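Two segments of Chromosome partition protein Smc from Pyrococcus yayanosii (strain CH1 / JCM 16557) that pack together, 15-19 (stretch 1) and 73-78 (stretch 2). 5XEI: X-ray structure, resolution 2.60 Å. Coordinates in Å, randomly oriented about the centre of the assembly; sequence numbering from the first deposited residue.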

# COMPACT_ATOMS: atom_id res chain seq x y z
N TYR A 15 -36.81 22.77 13.19
CA TYR A 15 -37.60 21.86 13.99
C TYR A 15 -37.43 22.25 15.46
O TYR A 15 -36.37 22.76 15.85
N GLY A 16 -38.48 22.09 16.25
CA GLY A 16 -38.48 22.69 17.56
C GLY A 16 -37.55 21.97 18.51
O GLY A 16 -36.75 21.12 18.12
N ASN A 17 -37.67 22.31 19.80
CA ASN A 17 -36.97 21.55 20.84
C ASN A 17 -37.56 20.16 21.01
O ASN A 17 -36.87 19.25 21.48
N ARG A 18 -38.83 19.97 20.65
CA ARG A 18 -39.41 18.63 20.64
C ARG A 18 -38.61 17.72 19.72
O ARG A 18 -38.32 18.06 18.57
N LYS A 19 -38.20 16.56 20.25
CA LYS A 19 -37.66 15.51 19.39
C LYS A 19 -38.66 15.21 18.27
O LYS A 19 -39.88 15.31 18.46
N GLY A 73 -43.17 30.51 19.94
CA GLY A 73 -43.75 29.68 20.96
C GLY A 73 -42.78 28.75 21.64
O GLY A 73 -43.15 28.04 22.59
N GLU A 74 -41.52 28.72 21.18
CA GLU A 74 -40.55 27.81 21.77
C GLU A 74 -39.23 28.51 21.98
O GLU A 74 -38.82 29.34 21.16
N PRO A 75 -38.54 28.20 23.07
CA PRO A 75 -37.23 28.82 23.37
C PRO A 75 -36.14 28.30 22.45
O PRO A 75 -36.22 27.16 21.96
N PRO A 76 -35.07 29.07 22.25
CA PRO A 76 -33.93 28.57 21.47
C PRO A 76 -33.39 27.29 22.08
O PRO A 76 -33.48 27.06 23.29
N ALA A 77 -32.86 26.42 21.23
CA ALA A 77 -32.37 25.14 21.71
C ALA A 77 -31.01 25.29 22.35
O ALA A 77 -30.25 26.21 22.05
N LYS A 78 -30.69 24.35 23.24
CA LYS A 78 -29.36 24.35 23.83
C LYS A 78 -28.33 23.70 22.93
O LYS A 78 -27.13 23.84 23.19

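Two segments without regular helix or strand meet here over a small area, 269 Å² summed over both sides. The rule of the contact is simple: one acid from stretch 2 reaches across to the backbone of stretch 1, and one amide from stretch 1 reaches back to the backbone of stretch 2.

Glu74 is the acid. Its CA-to-CB bond points toward stretch 1, and with chi1 m and chi2 t the chain extends far enough to set its carboxylate against the backbone at Gly16 and Asn17. The backbone N of Asn17 donates to Glu74 OE2 at 3.1 Å with an N-H...O angle of 146°, the clear hydrogen bond of the interface. It satisfies a main-chain donor in a loop, and does so with a charged acceptor on a buried residue.

Gly16 makes room for this. Its CA lies 3.3 Å from Glu74 OE2, and an ideal CB on Gly16 would fall 2.3 Å from that same oxygen, a clash. In the deposited geometry, the bare glycine lets the carboxylate sit close to the backbone.

The other carboxylate oxygen faces Arg18. The Arg18 CA-to-CB bond runs sideways, but the end of the side chain comes nearer, through chi1 m, chi2 t and a chi3 of -99° that lies between wells. A salt bridge joins the guanidinium to the acid, so that Glu74 has a main-chain donor at OE2 and a cationic partner at OE1. The modelled separation is too short for the exact positions of these two groups to be trusted.

Asn17 answers from stretch 1. It points toward stretch 2 with chi1 m (-44°), and its side chain lies across Pro75 to Ala77. The carbonyl O of Pro75 is the polar atom it approaches most closely, but the amide is probably turned over in the model, so which of its ends faces that acceptor remains open. A proline has no backbone N-H to offer, which leaves Pro75 with its carbonyl as its main-chain polar group here.

Around these polar groups the apolar contribution is slight. Ala77 points its CB toward stretch 1, where it packs against the end of the Asn17 side chain, and Pro75, whose CA-to-CB bond runs sideways, borders the same amide with its ring. Pro76 points away, while Tyr15 also turns away and has its hydroxyl hydrogen-bonded elsewhere in the structure.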

# COMPACT_ATOMS: atom_id res chain seq x y z
CB TYR A 15 -37.20 20.40 13.70
CG TYR A 15 -37.45 20.05 12.24
CD1 TYR A 15 -36.66 20.59 11.23
CD2 TYR A 15 -38.51 19.23 11.86
CE1 TYR A 15 -36.89 20.31 9.89
CE2 TYR A 15 -38.75 18.95 10.50
CZ TYR A 15 -37.93 19.50 9.53
OH TYR A 15 -38.13 19.26 8.18
CB ASN A 17 -37.02 22.28 22.18
CG ASN A 17 -36.74 23.74 22.05
OD1 ASN A 17 -37.65 24.56 22.11
ND2 ASN A 17 -35.47 24.08 21.84
CB ARG A 18 -40.87 18.70 20.18
CG ARG A 18 -41.74 19.48 21.13
CD ARG A 18 -43.21 19.52 20.72
NE ARG A 18 -43.60 20.76 20.03
CZ ARG A 18 -43.63 21.98 20.58
NH1 ARG A 18 -43.25 22.16 21.84
NH2 ARG A 18 -44.04 23.03 19.86
CB LYS A 19 -37.38 14.27 20.24
CG LYS A 19 -36.79 13.07 19.52
CD LYS A 19 -36.81 11.87 20.47
CE LYS A 19 -36.00 10.70 19.97
NZ LYS A 19 -36.20 9.47 20.82
CB GLU A 74 -40.33 26.58 20.89
CG GLU A 74 -41.59 25.86 20.51
CD GLU A 74 -41.31 24.56 19.80
OE1 GLU A 74 -42.18 24.12 19.03
OE2 GLU A 74 -40.23 23.98 20.02
CB PRO A 75 -36.96 28.38 24.81
CG PRO A 75 -37.71 27.06 24.90
CD PRO A 75 -38.98 27.31 24.16
CB PRO A 76 -32.90 29.71 21.57
CG PRO A 76 -33.69 30.92 22.05
CD PRO A 76 -34.80 30.38 22.88
CB ALA A 77 -32.30 24.14 20.56
CB LYS A 78 -29.34 23.64 25.20
CG LYS A 78 -30.48 23.99 26.17
CD LYS A 78 -30.48 25.45 26.62
CE LYS A 78 -31.80 25.81 27.35
NZ LYS A 78 -32.13 27.28 27.33